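Peptidase S9 prolyl oligopeptidase catalytic domain-containing protein (Pyrococcus horikoshii, PDB 4HXF) acts as a self-compartmentalizing hexameric serine protease, an acylaminoacyl peptidase of the prolyl oligopeptidase family that joins a beta-propeller to an alpha/beta-hydrolase domain. Local coordinates at residues Ile193-Tyr196 with Phe197-Asp201; Lys212-Glu215 with Lys216-Phe219; Tyr395-Tyr398 with Glu399-Leu402; Leu505-Asp508 with Lys509-Gly513; Gln553-Met556 with Phe557-Val560. All blocks are in the same frame, centred on the assembly; numbering follows the deposited sequence.

Interaction 1. Residues Ile193-Tyr196 with Phe197-Asp201; sequences IPRY and FKYWD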
# COMPACT_ATOMS: atom_id res chain seq x y z
N ILE A 193 -15.06 -48.05 2.41
CA ILE A 193 -14.33 -46.87 2.14
C ILE A 193 -13.69 -46.99 0.78
O ILE A 193 -13.61 -48.09 0.19
CB ILE A 193 -13.28 -46.58 3.21
CG1 ILE A 193 -12.18 -47.62 3.34
CG2 ILE A 193 -14.05 -46.49 4.60
CD1 ILE A 193 -10.93 -47.19 4.19
N PRO A 194 -13.15 -45.90 0.23
CA PRO A 194 -12.35 -46.04 -1.01
C PRO A 194 -11.11 -46.87 -0.80
O PRO A 194 -10.43 -46.75 0.21
CB PRO A 194 -12.01 -44.58 -1.42
CG PRO A 194 -12.97 -43.75 -0.64
CD PRO A 194 -13.23 -44.50 0.66
N ARG A 195 -10.82 -47.73 -1.77
CA ARG A 195 -9.68 -48.66 -1.69
C ARG A 195 -8.39 -48.08 -2.26
O ARG A 195 -7.76 -48.57 -3.26
CB ARG A 195 -10.08 -49.98 -2.32
CG ARG A 195 -11.37 -50.55 -1.90
CD ARG A 195 -11.39 -50.95 -0.41
NE ARG A 195 -10.35 -51.86 0.05
CZ ARG A 195 -10.46 -53.19 -0.03
NH1 ARG A 195 -11.50 -53.74 -0.63
NH2 ARG A 195 -9.49 -53.94 0.46
N TYR A 196 -7.96 -46.97 -1.67
CA TYR A 196 -6.83 -46.22 -2.14
C TYR A 196 -5.60 -47.05 -2.23
O TYR A 196 -5.39 -47.83 -1.35
CB TYR A 196 -6.54 -45.12 -1.17
CG TYR A 196 -7.62 -44.08 -1.00
CD1 TYR A 196 -8.30 -43.95 0.20
CD2 TYR A 196 -7.98 -43.30 -2.06
CE1 TYR A 196 -9.25 -42.94 0.33
CE2 TYR A 196 -8.97 -42.31 -1.94
CZ TYR A 196 -9.57 -42.11 -0.69
OH TYR A 196 -10.56 -41.12 -0.63
N PHE A 197 -4.89 -46.97 -3.36
CA PHE A 197 -3.58 -47.68 -3.62
C PHE A 197 -3.80 -49.18 -3.77
O PHE A 197 -2.85 -49.92 -3.89
CB PHE A 197 -2.43 -47.33 -2.66
CG PHE A 197 -2.00 -45.90 -2.71
CD1 PHE A 197 -2.62 -44.96 -1.91
CD2 PHE A 197 -0.94 -45.51 -3.52
CE1 PHE A 197 -2.25 -43.62 -1.92
CE2 PHE A 197 -0.56 -44.16 -3.56
CZ PHE A 197 -1.20 -43.23 -2.76
N LYS A 198 -5.03 -49.66 -3.81
CA LYS A 198 -5.36 -51.06 -3.88
C LYS A 198 -6.29 -51.47 -5.01
O LYS A 198 -5.87 -52.36 -5.84
CB LYS A 198 -5.86 -51.67 -2.57
CG LYS A 198 -6.32 -53.16 -2.73
CD LYS A 198 -5.26 -54.19 -2.52
CE LYS A 198 -4.90 -54.32 -1.04
NZ LYS A 198 -5.57 -55.13 -0.01
N TYR A 199 -7.47 -50.84 -5.12
CA TYR A 199 -8.34 -51.11 -6.22
C TYR A 199 -8.87 -49.88 -6.91
O TYR A 199 -9.20 -48.93 -6.26
CB TYR A 199 -9.53 -51.92 -5.77
CG TYR A 199 -9.15 -53.29 -5.18
CD1 TYR A 199 -9.49 -53.61 -3.90
CD2 TYR A 199 -8.53 -54.30 -5.95
CE1 TYR A 199 -9.13 -54.84 -3.30
CE2 TYR A 199 -8.24 -55.56 -5.36
CZ TYR A 199 -8.58 -55.82 -4.04
OH TYR A 199 -8.28 -57.05 -3.35
N TRP A 200 -8.99 -49.94 -8.20
CA TRP A 200 -9.54 -48.89 -9.06
C TRP A 200 -10.58 -49.43 -9.99
O TRP A 200 -10.63 -50.62 -10.29
CB TRP A 200 -8.41 -48.37 -10.00
CG TRP A 200 -7.36 -47.55 -9.29
CD1 TRP A 200 -7.35 -46.13 -9.11
CD2 TRP A 200 -6.14 -48.04 -8.67
NE1 TRP A 200 -6.23 -45.75 -8.45
CE2 TRP A 200 -5.45 -46.87 -8.13
CE3 TRP A 200 -5.62 -49.30 -8.42
CZ2 TRP A 200 -4.26 -46.98 -7.45
CZ3 TRP A 200 -4.40 -49.38 -7.80
CH2 TRP A 200 -3.78 -48.26 -7.24
N ASP A 201 -11.44 -48.53 -10.44
CA ASP A 201 -12.31 -48.72 -11.59
C ASP A 201 -11.76 -47.84 -12.71
O ASP A 201 -11.30 -46.73 -12.42
CB ASP A 201 -13.74 -48.33 -11.28
CG ASP A 201 -14.32 -49.11 -10.08
OD1 ASP A 201 -13.91 -50.25 -9.84
OD2 ASP A 201 -15.20 -48.53 -9.46
O HOH W 1 -6.85 -52.22 1.24

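Interaction 2. Residues Lys212-Glu215 with Lys216-Phe219; sequences KLFE and KVSF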
# COMPACT_ATOMS: atom_id res chain seq x y z
N LYS A 212 -17.13 -48.40 -18.84
CA LYS A 212 -16.23 -49.00 -17.87
C LYS A 212 -15.35 -50.01 -18.52
O LYS A 212 -15.82 -50.92 -19.24
CB LYS A 212 -17.01 -49.62 -16.71
CG LYS A 212 -16.11 -49.95 -15.55
CD LYS A 212 -16.88 -50.63 -14.45
CE LYS A 212 -17.58 -49.67 -13.58
NZ LYS A 212 -18.55 -50.43 -12.70
N LEU A 213 -14.05 -49.93 -18.32
CA LEU A 213 -13.16 -50.90 -18.92
C LEU A 213 -12.82 -52.01 -17.94
O LEU A 213 -12.66 -53.19 -18.31
CB LEU A 213 -11.84 -50.23 -19.43
CG LEU A 213 -11.87 -49.20 -20.53
CD1 LEU A 213 -10.41 -48.77 -20.75
CD2 LEU A 213 -12.46 -49.84 -21.84
N PHE A 214 -12.57 -51.61 -16.70
CA PHE A 214 -12.20 -52.50 -15.64
C PHE A 214 -12.88 -52.16 -14.38
O PHE A 214 -13.06 -50.97 -14.00
CB PHE A 214 -10.66 -52.46 -15.33
CG PHE A 214 -9.81 -52.94 -16.44
CD1 PHE A 214 -9.24 -52.05 -17.32
CD2 PHE A 214 -9.64 -54.33 -16.68
CE1 PHE A 214 -8.51 -52.45 -18.43
CE2 PHE A 214 -8.86 -54.75 -17.79
CZ PHE A 214 -8.31 -53.80 -18.65
N GLU A 215 -13.16 -53.19 -13.58
CA GLU A 215 -13.79 -52.99 -12.32
C GLU A 215 -12.99 -53.64 -11.22
O GLU A 215 -12.74 -54.88 -11.32
CB GLU A 215 -15.18 -53.62 -12.41
CG GLU A 215 -15.79 -53.80 -11.08
CD GLU A 215 -16.76 -52.73 -10.75
OE1 GLU A 215 -17.87 -52.78 -11.36
OE2 GLU A 215 -16.45 -51.96 -9.82
N LYS A 216 -12.63 -52.90 -10.18
CA LYS A 216 -11.92 -53.38 -8.98
C LYS A 216 -10.65 -54.14 -9.35
O LYS A 216 -10.46 -55.35 -9.01
CB LYS A 216 -12.85 -54.19 -8.08
CG LYS A 216 -12.33 -54.37 -6.70
CD LYS A 216 -13.47 -54.96 -5.77
CE LYS A 216 -13.04 -55.06 -4.35
NZ LYS A 216 -14.34 -55.11 -3.54
N VAL A 217 -9.79 -53.42 -10.07
CA VAL A 217 -8.49 -54.00 -10.51
C VAL A 217 -7.39 -53.27 -9.72
O VAL A 217 -7.60 -52.12 -9.20
CB VAL A 217 -8.26 -53.86 -11.98
CG1 VAL A 217 -9.16 -54.88 -12.74
CG2 VAL A 217 -8.45 -52.41 -12.42
N SER A 218 -6.16 -53.85 -9.62
CA SER A 218 -5.13 -53.24 -8.75
C SER A 218 -4.11 -52.59 -9.66
O SER A 218 -2.92 -52.51 -9.30
CB SER A 218 -4.48 -54.35 -7.86
OG SER A 218 -5.41 -54.81 -6.91
N PHE A 219 -4.55 -52.05 -10.81
CA PHE A 219 -3.71 -51.20 -11.64
C PHE A 219 -4.47 -49.99 -12.09
O PHE A 219 -5.71 -49.96 -11.98
CB PHE A 219 -3.08 -51.91 -12.83
CG PHE A 219 -3.95 -52.86 -13.64
CD1 PHE A 219 -3.37 -54.07 -14.08
CD2 PHE A 219 -5.15 -52.49 -14.17
CE1 PHE A 219 -4.11 -54.91 -14.95
CE2 PHE A 219 -5.93 -53.36 -14.99
CZ PHE A 219 -5.39 -54.54 -15.37

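Interaction 3. Residues Tyr395-Tyr398 with Glu399-Leu402; sequences YFKY and EMQL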
# COMPACT_ATOMS: atom_id res chain seq x y z
N TYR A 395 21.64 -43.16 -4.43
CA TYR A 395 21.18 -41.80 -4.65
C TYR A 395 21.94 -40.84 -3.70
O TYR A 395 22.66 -41.30 -2.80
CB TYR A 395 19.68 -41.73 -4.47
CG TYR A 395 19.09 -41.81 -3.06
CD1 TYR A 395 18.60 -43.03 -2.56
CD2 TYR A 395 18.95 -40.71 -2.26
CE1 TYR A 395 18.01 -43.10 -1.33
CE2 TYR A 395 18.49 -40.82 -0.99
CZ TYR A 395 17.98 -42.01 -0.55
OH TYR A 395 17.42 -42.04 0.71
N PHE A 396 21.78 -39.52 -3.93
CA PHE A 396 22.57 -38.55 -3.30
C PHE A 396 21.91 -38.21 -1.98
O PHE A 396 20.80 -37.66 -1.99
CB PHE A 396 22.71 -37.32 -4.19
CG PHE A 396 23.57 -36.22 -3.55
CD1 PHE A 396 24.93 -36.30 -3.62
CD2 PHE A 396 22.95 -35.13 -2.93
CE1 PHE A 396 25.76 -35.28 -3.04
CE2 PHE A 396 23.73 -34.19 -2.30
CZ PHE A 396 25.11 -34.26 -2.40
N LYS A 397 22.57 -38.55 -0.87
CA LYS A 397 21.92 -38.29 0.47
C LYS A 397 22.74 -37.26 1.24
O LYS A 397 23.87 -37.52 1.71
CB LYS A 397 21.73 -39.53 1.31
CG LYS A 397 21.15 -39.23 2.74
CD LYS A 397 19.68 -38.98 2.85
CE LYS A 397 19.21 -38.94 4.36
NZ LYS A 397 17.90 -38.21 4.52
N TYR A 398 22.24 -36.03 1.25
CA TYR A 398 23.00 -34.89 1.77
C TYR A 398 23.56 -35.08 3.16
O TYR A 398 24.81 -34.83 3.34
CB TYR A 398 22.09 -33.69 1.83
CG TYR A 398 22.76 -32.37 2.17
CD1 TYR A 398 23.44 -31.68 1.26
CD2 TYR A 398 22.65 -31.87 3.46
CE1 TYR A 398 24.03 -30.46 1.55
CE2 TYR A 398 23.23 -30.69 3.76
CZ TYR A 398 23.89 -29.96 2.80
OH TYR A 398 24.42 -28.73 3.09
N GLU A 399 22.72 -35.63 4.07
CA GLU A 399 23.18 -35.74 5.42
C GLU A 399 24.35 -36.69 5.52
O GLU A 399 25.21 -36.55 6.40
CB GLU A 399 22.13 -36.21 6.38
CG GLU A 399 20.98 -35.29 6.59
CD GLU A 399 19.88 -35.46 5.57
OE1 GLU A 399 20.12 -35.93 4.44
OE2 GLU A 399 18.74 -35.05 5.94
N MET A 400 24.41 -37.72 4.63
CA MET A 400 25.48 -38.68 4.75
C MET A 400 26.77 -38.07 4.34
O MET A 400 27.79 -38.25 4.94
CB MET A 400 25.18 -39.92 3.90
CG MET A 400 23.95 -40.63 4.45
SD MET A 400 23.71 -42.14 3.41
CE MET A 400 22.38 -42.91 4.34
N GLN A 401 26.80 -37.32 3.22
CA GLN A 401 27.98 -36.62 2.81
C GLN A 401 28.45 -35.58 3.78
O GLN A 401 29.64 -35.52 4.13
CB GLN A 401 27.88 -35.98 1.43
CG GLN A 401 27.53 -36.94 0.31
CD GLN A 401 28.66 -37.90 0.04
OE1 GLN A 401 29.80 -37.46 -0.05
NE2 GLN A 401 28.35 -39.19 -0.05
N LEU A 402 27.49 -34.82 4.31
CA LEU A 402 27.77 -33.80 5.29
C LEU A 402 28.38 -34.39 6.57
O LEU A 402 29.45 -33.92 7.00
CB LEU A 402 26.45 -33.14 5.71
CG LEU A 402 26.51 -32.07 6.82
CD1 LEU A 402 27.44 -30.88 6.61
CD2 LEU A 402 25.04 -31.68 7.19
O HOH W 2 25.28 -39.83 -0.51
O HOH W 3 16.57 -35.86 4.15

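Interaction 4. Residues Leu505-Asp508 with Lys509-Gly513; sequences LWFD and KEVIG. With Y3A (N-[(benzyloxy)carbonyl]glycyl-N-[(2S,3R)-4-chloro-3-hydroxy-1-phenylbutan-2-yl]glycinamide), chain B.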
# COMPACT_ATOMS: atom_id res chain seq x y z
N LEU A 505 -5.88 -46.20 7.63
CA LEU A 505 -7.04 -47.09 7.74
C LEU A 505 -6.78 -48.39 6.94
O LEU A 505 -7.27 -49.45 7.37
CB LEU A 505 -8.34 -46.43 7.29
CG LEU A 505 -8.99 -45.40 8.18
CD1 LEU A 505 -10.26 -44.87 7.47
CD2 LEU A 505 -9.20 -46.01 9.58
N TRP A 506 -6.04 -48.26 5.83
CA TRP A 506 -5.72 -49.46 5.04
C TRP A 506 -4.30 -49.86 5.18
O TRP A 506 -4.05 -51.06 5.30
CB TRP A 506 -6.14 -49.18 3.59
CG TRP A 506 -5.61 -47.92 3.04
CD1 TRP A 506 -6.19 -46.67 3.06
CD2 TRP A 506 -4.39 -47.78 2.34
NE1 TRP A 506 -5.36 -45.76 2.44
CE2 TRP A 506 -4.31 -46.35 1.97
CE3 TRP A 506 -3.35 -48.66 1.96
CZ2 TRP A 506 -3.26 -45.86 1.32
CZ3 TRP A 506 -2.28 -48.13 1.29
CH2 TRP A 506 -2.24 -46.75 1.00
N PHE A 507 -3.33 -48.95 5.25
CA PHE A 507 -1.97 -49.37 5.26
C PHE A 507 -1.52 -50.00 6.58
O PHE A 507 -0.81 -50.99 6.54
CB PHE A 507 -1.02 -48.26 4.88
CG PHE A 507 0.37 -48.74 4.45
CD1 PHE A 507 0.51 -49.75 3.46
CD2 PHE A 507 1.48 -48.25 5.05
CE1 PHE A 507 1.79 -50.19 3.11
CE2 PHE A 507 2.76 -48.65 4.68
CZ PHE A 507 2.91 -49.63 3.71
N ASP A 508 -1.95 -49.48 7.72
CA ASP A 508 -1.59 -50.09 8.98
C ASP A 508 -2.17 -51.51 9.08
O ASP A 508 -1.57 -52.39 9.69
CB ASP A 508 -2.04 -49.26 10.22
CG ASP A 508 -1.14 -48.11 10.55
OD1 ASP A 508 -0.97 -47.23 9.76
OD2 ASP A 508 -0.72 -48.14 11.69
N LYS A 509 -3.36 -51.70 8.54
CA LYS A 509 -4.00 -53.08 8.54
C LYS A 509 -3.04 -54.10 7.90
O LYS A 509 -2.98 -55.28 8.35
CB LYS A 509 -5.38 -53.14 7.92
CG LYS A 509 -6.44 -52.49 8.84
CD LYS A 509 -7.84 -52.70 8.31
CE LYS A 509 -8.90 -51.97 9.15
NZ LYS A 509 -10.24 -51.98 8.50
N GLU A 510 -2.38 -53.65 6.86
CA GLU A 510 -1.45 -54.49 6.11
C GLU A 510 -0.10 -54.63 6.83
O GLU A 510 0.41 -55.74 7.02
CB GLU A 510 -1.24 -53.85 4.75
CG GLU A 510 -0.18 -54.54 3.90
CD GLU A 510 -0.21 -54.13 2.44
OE1 GLU A 510 0.95 -54.13 1.92
OE2 GLU A 510 -1.35 -54.10 1.87
N VAL A 511 0.48 -53.47 7.25
CA VAL A 511 1.85 -53.52 7.77
C VAL A 511 1.95 -53.98 9.25
O VAL A 511 2.92 -54.63 9.67
CB VAL A 511 2.62 -52.18 7.51
CG1 VAL A 511 4.04 -52.29 8.09
CG2 VAL A 511 2.62 -51.94 6.02
N ILE A 512 0.95 -53.63 10.06
CA ILE A 512 0.86 -53.97 11.46
C ILE A 512 -0.11 -55.16 11.71
O ILE A 512 0.25 -56.14 12.42
CB ILE A 512 0.48 -52.77 12.36
CG1 ILE A 512 1.32 -51.57 11.88
CG2 ILE A 512 0.68 -53.08 13.85
CD1 ILE A 512 2.81 -51.77 11.93
N GLY A 513 -1.31 -55.09 11.17
CA GLY A 513 -2.26 -56.18 11.27
C GLY A 513 -3.71 -55.77 11.24
O GLY A 513 -4.09 -54.62 11.44
N3 Y3A B . 4.82 -44.78 1.51
CA3 Y3A B . 4.85 -45.42 2.84
C3 Y3A B . 4.99 -44.26 3.83
O3 Y3A B . 4.72 -43.09 3.64
C4 Y3A B . 7.43 -42.98 5.82
O4 Y3A B . 8.34 -44.02 5.78
CA4 Y3A B . 6.06 -43.56 6.08
N4 Y3A B . 5.87 -44.62 5.05
CB4 Y3A B . 5.91 -44.40 7.38
CG4 Y3A B . 4.55 -44.97 7.58
CD1 Y3A B . 3.38 -44.21 7.78
CD2 Y3A B . 4.40 -46.35 7.66
CE1 Y3A B . 2.14 -44.78 7.99
CE2 Y3A B . 3.16 -46.93 7.87
CZ4 Y3A B . 2.05 -46.16 8.00
C15 Y3A B . 7.49 -41.79 4.79
O HOH W 4 -9.75 -50.16 6.21

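Interaction 5. Residues Gln553-Met556 with Phe557-Val560; sequences QSLM and FYHV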
# COMPACT_ATOMS: atom_id res chain seq x y z
N GLN A 553 2.74 -38.68 16.90
CA GLN A 553 3.76 -39.73 16.87
C GLN A 553 5.07 -39.28 17.52
O GLN A 553 5.75 -40.08 18.14
CB GLN A 553 4.07 -40.21 15.45
CG GLN A 553 2.93 -40.91 14.72
CD GLN A 553 2.43 -42.14 15.51
OE1 GLN A 553 3.23 -42.70 16.29
NE2 GLN A 553 1.14 -42.54 15.35
N SER A 554 5.43 -38.04 17.36
CA SER A 554 6.62 -37.45 18.03
C SER A 554 6.25 -36.88 19.36
O SER A 554 6.99 -37.12 20.34
CB SER A 554 7.41 -36.42 17.22
OG SER A 554 8.01 -37.02 16.04
N LEU A 555 5.15 -36.12 19.43
CA LEU A 555 4.89 -35.36 20.68
C LEU A 555 4.50 -36.29 21.83
O LEU A 555 4.89 -36.09 23.02
CB LEU A 555 3.90 -34.24 20.43
CG LEU A 555 3.58 -33.34 21.65
CD1 LEU A 555 4.92 -32.77 22.21
CD2 LEU A 555 2.61 -32.16 21.27
N MET A 556 3.76 -37.36 21.55
CA MET A 556 3.41 -38.31 22.61
C MET A 556 4.66 -38.94 23.17
O MET A 556 4.75 -39.11 24.36
CB MET A 556 2.36 -39.36 22.18
CG MET A 556 1.03 -38.85 21.81
SD MET A 556 -0.18 -40.20 21.57
CE MET A 556 0.57 -41.15 20.28
N PHE A 557 5.57 -39.39 22.31
CA PHE A 557 6.81 -40.01 22.68
C PHE A 557 7.67 -39.02 23.52
O PHE A 557 8.15 -39.38 24.61
CB PHE A 557 7.54 -40.58 21.50
CG PHE A 557 8.61 -41.61 21.82
CD1 PHE A 557 8.45 -42.69 22.70
CD2 PHE A 557 9.77 -41.62 21.05
CE1 PHE A 557 9.47 -43.59 22.91
CE2 PHE A 557 10.75 -42.59 21.23
CZ PHE A 557 10.57 -43.61 22.09
N TYR A 558 7.76 -37.80 23.07
CA TYR A 558 8.40 -36.73 23.79
C TYR A 558 7.81 -36.52 25.20
O TYR A 558 8.56 -36.60 26.23
CB TYR A 558 8.31 -35.42 23.01
CG TYR A 558 8.93 -34.24 23.79
CD1 TYR A 558 10.30 -34.09 23.91
CD2 TYR A 558 8.13 -33.39 24.49
CE1 TYR A 558 10.84 -33.07 24.68
CE2 TYR A 558 8.64 -32.39 25.29
CZ TYR A 558 10.02 -32.23 25.37
OH TYR A 558 10.61 -31.27 26.16
N HIS A 559 6.48 -36.33 25.30
CA HIS A 559 5.90 -36.13 26.63
C HIS A 559 6.09 -37.29 27.61
O HIS A 559 6.36 -37.11 28.81
CB HIS A 559 4.39 -35.83 26.55
CG HIS A 559 4.03 -34.49 26.02
ND1 HIS A 559 2.79 -34.19 25.51
CD2 HIS A 559 4.71 -33.24 26.12
CE1 HIS A 559 2.74 -32.80 25.27
NE2 HIS A 559 3.90 -32.26 25.66
N VAL A 560 5.91 -38.50 27.06
CA VAL A 560 6.02 -39.71 27.88
C VAL A 560 7.44 -39.89 28.31
O VAL A 560 7.70 -40.21 29.50
CB VAL A 560 5.42 -40.93 27.18
CG1 VAL A 560 5.91 -42.20 27.86
CG2 VAL A 560 3.88 -40.84 27.08

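Interaction 1. Residues Ile193-Tyr196 with Phe197-Asp201
F197 meets Y196 just after the turn, its ring atom CD1 resting 4.0 Å from Y196 CB; the same edge of the ring packs against W506 of the hydrolase domain. At K198 the backbone bends back on R195: K198 N donates to R195 O at 3.0 Å, from above the carbonyl plane. The K198 side chain runs alongside that of R195 and brings two cations together, K198 NZ lying 4.1 Å from R195 NH2. A water accepts from R195 NH2 and weakly from K198 NZ, while K198 NZ is also bonded to K238 O. Y199 N supplies the second and straighter bond to R195 O, 2.9 Å long, in the carbonyl plane and with an N-H...O angle of 162°. The Y199 ring then turns its edge to R195: CE1 sits over one face of the guanidinium, 3.7 Å from R195 NH1, with the two planes 79° apart. Successive bends at chi2 and chi3 fold the arginine alongside the ring, and R195 NH1 forms a salt bridge with D191. Cutting R195 back to an alanine would probably deprive D191 of this cation and uncover the CD1-CE1 edge of Y199. R195 is the centre of an inverse gamma turn in the propeller loop that leads into strand 200-206. Two amides on one carbonyl fix the course of this loop, while the water and the outside acceptors D191 and K238 probably offset the repulsion between the neighbouring cations.

Interaction 2. Residues Lys212-Glu215 with Lys216-Phe219
An edge-to-face aromatic pair, F214 with F219, spans the corner where strand 209-217, the last of one four-stranded propeller sheet, gives way to strand 219-224, the first of the next. F219 CE2 stands over the centre of the F214 ring, 4.2 Å from F214 CG; the centroids are 5.3 Å apart and the planes meet at 85°, a T-shaped stack. F219 reaches this place because its CG lies between the backbone N and the carbonyl carbon (chi1 44°), which swings the ring back toward the preceding strand. V217 fills the inside of the corner, both methyls against the stem of F214: CG2 is 3.7 Å and CG1 3.8 Å from F214 CB. Two irregularities shape the strand here, a classic beta bulge at L213 and F214 opposite I202 and a G1 bulge at K216 and V217 opposite W200, and K216 takes the positive phi that the latter requires. The polar side chains lie apart from the rings. K212 NZ forms a salt bridge with E215 OE1 at 2.8 Å, arriving from above the carboxylate plane, and K216 NZ pairs with D191. I202 packs against F214, V217 and F219, so the aromatic pair belongs to the apolar layer joining the two sheets. Between the side chains the corner is joined by dispersion and by the edge of one ring on the face of another, beside the backbone bonds to I202 and W200. E215 OE2 lies close to D201 OD1, so the K212 salt bridge and the bond from K216 N to D201 OD1 would be expected to ease that carboxylate crowding.

Interaction 3. Residues Tyr395-Tyr398 with Glu399-Leu402
K397 NZ and E399 OE1 form a salt bridge of 3.2 Å at the start of helix 398-405, and a water closes the ring by accepting from K397 NZ at 2.7 Å and donating to E399 OE2. The lysine bends at chi2 (79°), which brings its amino end to the glutamate. Through OE2 the carboxylate has a second cation, R592, and would probably stay ionised despite its burial. K397 holds the N-cap position. Its O accepts from M400 N at 3.0 Å, a donor well above the carbonyl plane, and from Q401 N at 3.3 Å, nearly in line with the C=O bond; L402 N to Y398 O, 2.9 Å, continues the helical series. A second water accepts from K397 N and from Q401 NE2, tying the chain before the helix to its first turn. Around these bonds the side chains pack: K397 CG lies 3.6 Å from M400 CG where the two side chains cross at about a right angle, Y398 CE2 touches L402 CD2 at 4.0 Å, and F396 CE1 rests against Q401 CG at 4.1 Å. Within the hydrolase domain, E399 and L402 face helix 586-605, M400 lies on strands 378-384 and 409-413 of the central sheet, and Y398 OH and Q401 OE1 reach out to D7 O and F349 N.

Interaction 4. Residues Leu505-Asp508 with Lys509-Gly513
F507 O accepts from V511 N at 2.9 Å, an ordinary helical bond, whereas D508 O takes two donors, I512 N at 2.8 Å and G513 N at 3.1 Å. The bond from G513 spans five residues and widens the last turn as the chain leaves the helix. G513 has a positive phi (151°), and at its backbone angles any CB would be jammed against the carbonyl O of I512. A water links the side chain of K509 to this backbone: it donates to L505 O and accepts from K509 NZ, whose salt bridge is to D563 of a second subunit. Helix 504-511 belongs to the alpha/beta-hydrolase domain and forms one wall of the pocket that holds the phenyl group of the chloromethyl ketone inhibitor, consistent with the S1 site of a serine peptidase. The apolar contacts lie on that wall. V511 CG2 makes a CH-pi contact over one face of the F507 ring, 3.5 Å from its centroid and 21° off the normal. F507 comes to lie above this methyl because its CG is anti to the backbone N (chi1 -162°). The rim of the same ring meets the inhibitor: F507 CD2 is 3.5 Å from Y3A CE2, with Y3A CZ4 near the plane of the F507 ring. D508 OD1 lies 3.7 Å from the phenyl carbon Y3A CZ4, a van der Waals contact, while it is bonded to S497 OG, and D508 OD2 runs beside I512 CG1 at 4.0 Å.

Interaction 5. Residues Gln553-Met556 with Phe557-Val560
H559 packs its ring face on L555, one helical turn earlier, and its atoms can be followed outward. CB sits 3.6 Å from L555 O, the same oxygen that accepts the H559 amide at 2.8 Å, and CG is also close to it. Beyond, the imidazole lies across the leucine branch: CE1 is 3.8 Å from L555 CG, CD2 is 3.9 Å from L555 CD1, and at the tip NE2 comes within 3.6 Å of that methyl. L555 CD1 therefore stands over one face of the ring, 17° off its normal, in a CH-pi contact; L555 places it there with CG anti to its own backbone N (chi1 -178°). The helix, 552-563, is the connection of a beta-alpha-beta crossover between parallel strands 538-543 and 568-573, against which Y558 packs from the helix. The helix also meets a second subunit. There H559 ND1 bonds to A499 O and H559 NE2 to A139 N, both of that subunit, consistent with a neutral imidazole carrying its proton on ND1. A leucine in place of H559 would probably leave that carbonyl and that amide without their mates at the subunit interface. L555 CD1 also touches Y558 CD2 at 4.0 Å, and Y558 OH is bonded to D136 O of the same second subunit.

The five contacts follow one another along the chain without interleaving. Interactions 1 and 2 lie in the propeller, their centres 10 Å apart, at the start of strand 200-206 and the end of its neighbour 209-217; K198 O meets S218 OG, and W200 N meets V217 O. Interactions 3, 4 and 5 belong to the hydrolase domain. Interactions 1 and 4, their centres 14 Å apart, meet where W506 packs on F197, joining propeller and hydrolase domain beside the inhibitor pocket. Interaction 5 comes within about 7 Å of interaction 4, nearest atoms, and both touch a second subunit of the hexamer. Interaction 3 lies apart, 28 Å or more between centres from each of the others.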